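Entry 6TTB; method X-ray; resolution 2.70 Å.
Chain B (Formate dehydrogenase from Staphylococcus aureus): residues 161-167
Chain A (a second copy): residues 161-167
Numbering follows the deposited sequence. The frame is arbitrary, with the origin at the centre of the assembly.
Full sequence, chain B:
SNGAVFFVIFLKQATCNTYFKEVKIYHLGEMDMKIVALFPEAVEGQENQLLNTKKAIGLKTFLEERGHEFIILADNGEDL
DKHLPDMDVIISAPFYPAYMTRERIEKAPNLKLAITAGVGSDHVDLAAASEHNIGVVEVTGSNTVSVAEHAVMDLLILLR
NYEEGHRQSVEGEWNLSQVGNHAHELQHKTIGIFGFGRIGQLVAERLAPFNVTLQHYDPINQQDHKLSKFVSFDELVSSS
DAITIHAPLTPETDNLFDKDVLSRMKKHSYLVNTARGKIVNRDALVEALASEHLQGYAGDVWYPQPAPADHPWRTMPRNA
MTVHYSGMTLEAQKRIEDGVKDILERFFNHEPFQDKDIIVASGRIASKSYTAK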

# COMPACT_ATOMS: atom_id res chain seq x y z
N ASN B 161 -7.08 4.30 6.87
CA ASN B 161 -7.39 5.61 6.32
C ASN B 161 -6.06 6.25 5.87
O ASN B 161 -5.68 7.35 6.31
CB ASN B 161 -8.42 6.23 7.23
CG ASN B 161 -8.63 7.70 7.15
OD1 ASN B 161 -8.81 8.23 6.07
ND2 ASN B 161 -8.90 8.32 8.28
N TYR B 162 -5.29 5.49 5.04
CA TYR B 162 -3.88 5.82 4.79
C TYR B 162 -3.72 7.24 4.29
O TYR B 162 -2.72 7.87 4.53
CB TYR B 162 -3.24 4.90 3.77
CG TYR B 162 -1.87 5.37 3.32
CD1 TYR B 162 -0.72 5.11 4.07
CD2 TYR B 162 -1.71 6.07 2.13
CE1 TYR B 162 0.53 5.55 3.66
CE2 TYR B 162 -0.49 6.58 1.73
CZ TYR B 162 0.64 6.32 2.49
OH TYR B 162 1.85 6.76 2.06
N GLU B 163 -4.64 7.72 3.51
CA GLU B 163 -4.41 9.03 2.90
C GLU B 163 -4.32 10.12 4.00
O GLU B 163 -3.44 10.97 3.99
CB GLU B 163 -5.52 9.30 1.88
CG GLU B 163 -5.15 8.81 0.52
CD GLU B 163 -4.07 9.64 -0.12
OE1 GLU B 163 -4.21 10.94 -0.14
OE2 GLU B 163 -3.05 9.04 -0.57
N GLU B 164 -5.24 10.06 4.94
CA GLU B 164 -5.29 11.02 6.02
C GLU B 164 -4.09 10.73 6.93
O GLU B 164 -3.42 11.65 7.42
CB GLU B 164 -6.59 10.88 6.82
CG GLU B 164 -6.63 11.77 8.00
CD GLU B 164 -6.50 13.23 7.65
OE1 GLU B 164 -6.46 13.53 6.42
OE2 GLU B 164 -6.40 14.05 8.59
N GLY B 165 -3.84 9.44 7.13
CA GLY B 165 -2.73 9.01 7.97
C GLY B 165 -1.43 9.61 7.49
O GLY B 165 -0.58 9.96 8.31
N HIS B 166 -1.29 9.74 6.16
CA HIS B 166 -0.04 10.21 5.57
C HIS B 166 -0.01 11.73 5.52
O HIS B 166 1.04 12.33 5.69
CB HIS B 166 0.23 9.53 4.22
CG HIS B 166 1.47 9.99 3.54
ND1 HIS B 166 2.71 9.79 4.07
CD2 HIS B 166 1.66 10.65 2.39
CE1 HIS B 166 3.64 10.29 3.25
NE2 HIS B 166 3.01 10.80 2.20
N ARG B 167 -1.16 12.35 5.22
CA ARG B 167 -1.24 13.80 5.19
C ARG B 167 -0.81 14.35 6.55
O ARG B 167 0.15 15.13 6.62
CB ARG B 167 -2.65 14.25 4.80
CG ARG B 167 -2.75 15.75 4.53
CD ARG B 167 -4.15 16.30 4.78
NE ARG B 167 -4.70 16.04 6.11
CZ ARG B 167 -4.34 16.73 7.19
NH1 ARG B 167 -3.46 17.71 7.07
NH2 ARG B 167 -4.80 16.39 8.41
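Chain A (161-167) NYEEGHR

The same seven residues of the two copies are compared, and in each chain Y162, E163 and H166 make the contact. Each stretch is a helix from residue 162 to 167 that continues later in its chain. The backbone angles support this: phi/psi from Y162(A) to R167(A) runs from -47/-35 to -60/-59, all helical. The asparagines that precede the helices differ. N161(B) has phi/psi of -98/52, whereas N161(A) has a positive phi, 60/36, and closes the preceding helix in a Schellman motif. Both occupy the N-cap position, yet neither side chain makes a capping bond; each ND2 is satisfied elsewhere in the structure.

The two helix axes come no closer than 13.4 Å and cross at -91°, so the helices are nearly perpendicular. At that spacing backbones cannot touch, and the nearest CA pairs bear this out: E163(B) CA to H166(A) CA is 10.0 Å, and H166(B) CA to E163(A) CA is 10.1 Å. Side chains therefore bridge the gap, burying 226 Å² over both sides. The reciprocal pairing and near-equal distances indicate an approximately twofold arrangement.

The best-defined polar contacts are two hydrogen bonds between tyrosine and glutamate. Y162(B) OH donates to E163(A) OE2 at 2.6 Å, and Y162(A) OH donates to E163(B) OE2 at 2.8 Å. In each case the carboxylate oxygen lies at the edge of the tyrosine ring, near its plane, as expected for an acceptor approached by a phenol hydroxyl. Both tyrosines point toward the opposing stretch from CA to CB, with chi1 in the t well (170° and 171°). The glutamates set out sideways, but m rotamers at chi1 and chi2 bring their ends nearer. Between these bonds the tyrosine rings meet obliquely, with Y162(B) CE2 4.0 Å from Y162(A) CE2, an apolar contact.

The same glutamates also reach the histidines. E163(B) OE1 is 3.2 Å from H166(A) NE2 and E163(A) OE1 is 3.4 Å from H166(B) NE2, distances at which the geometry leaves hydrogen bonding open. In both copies the glutamate OE2 lies over one face of the imidazole. ND1 of each histidine is hydrogen-bonded elsewhere in the structure.

Away from the contact, E164 and R167 pair within each helix, one turn apart. In chain B, R167(B) NE donates to E164(B) OE1 at 3.1 Å and R167(B) NH2 to E164(B) OE2 at 2.8 Å, forming a salt bridge, although the placement of that OE2 is less certain. Chain A uses a single bond, R167(A) NH1 to E164(A) OE2, at a very short 2.4 Å, also part of a salt bridge.

The main-chain donors of G165, H166 and R167 are met by i-4 carbonyls in both chains, for example H166(A) N to Y162(A) O and H166(B) N to Y162(B) O, each 2.9 Å, while R167(A) N to E163(A) O is 3.0 Å and R167(B) N to E163(B) O is 2.9 Å.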

# COMPACT_ATOMS: atom_id res chain seq x y z
N ASN A 161 5.16 2.12 -5.68
CA ASN A 161 5.46 3.52 -5.90
C ASN A 161 4.12 4.27 -6.01
O ASN A 161 3.94 5.21 -6.79
CB ASN A 161 6.39 3.64 -7.12
CG ASN A 161 6.91 5.04 -7.38
OD1 ASN A 161 7.16 5.84 -6.46
ND2 ASN A 161 7.04 5.37 -8.64
N TYR A 162 3.14 3.83 -5.22
CA TYR A 162 1.87 4.52 -5.06
C TYR A 162 2.07 6.01 -4.84
O TYR A 162 1.24 6.80 -5.24
CB TYR A 162 1.13 3.96 -3.87
CG TYR A 162 -0.10 4.75 -3.52
CD1 TYR A 162 -1.27 4.63 -4.25
CD2 TYR A 162 -0.05 5.70 -2.51
CE1 TYR A 162 -2.38 5.45 -4.00
CE2 TYR A 162 -1.11 6.54 -2.24
CZ TYR A 162 -2.29 6.39 -2.97
OH TYR A 162 -3.37 7.12 -2.61
N GLU A 163 3.12 6.39 -4.13
CA GLU A 163 3.20 7.78 -3.73
C GLU A 163 3.33 8.66 -4.94
O GLU A 163 2.70 9.69 -5.02
CB GLU A 163 4.36 8.03 -2.78
CG GLU A 163 3.98 7.79 -1.35
CD GLU A 163 2.86 8.66 -0.82
OE1 GLU A 163 2.91 9.91 -1.05
OE2 GLU A 163 1.96 8.10 -0.19
N GLU A 164 4.17 8.25 -5.85
CA GLU A 164 4.42 9.00 -7.05
C GLU A 164 3.18 8.97 -7.91
O GLU A 164 2.78 9.98 -8.47
CB GLU A 164 5.63 8.45 -7.80
CG GLU A 164 6.75 9.47 -7.90
CD GLU A 164 6.29 10.76 -8.58
OE1 GLU A 164 6.20 10.75 -9.79
OE2 GLU A 164 6.03 11.77 -7.87
N GLY A 165 2.54 7.81 -7.93
CA GLY A 165 1.36 7.64 -8.76
C GLY A 165 0.26 8.58 -8.32
O GLY A 165 -0.48 9.11 -9.15
N HIS A 166 0.17 8.80 -6.99
CA HIS A 166 -0.91 9.64 -6.44
C HIS A 166 -0.55 11.14 -6.56
O HIS A 166 -1.44 11.99 -6.74
CB HIS A 166 -1.26 9.22 -5.01
CG HIS A 166 -2.38 9.99 -4.39
ND1 HIS A 166 -3.69 9.78 -4.75
CD2 HIS A 166 -2.42 10.87 -3.37
CE1 HIS A 166 -4.48 10.61 -4.08
NE2 HIS A 166 -3.72 11.32 -3.27
N ARG A 167 0.74 11.45 -6.42
CA ARG A 167 1.17 12.83 -6.51
C ARG A 167 0.79 13.34 -7.90
O ARG A 167 0.00 14.27 -8.05
CB ARG A 167 2.69 12.80 -6.41
CG ARG A 167 3.33 14.08 -5.91
CD ARG A 167 4.75 14.08 -6.48
NE ARG A 167 4.61 15.05 -7.53
CZ ARG A 167 4.77 14.80 -8.80
NH1 ARG A 167 5.19 13.59 -9.19
NH2 ARG A 167 4.55 15.76 -9.68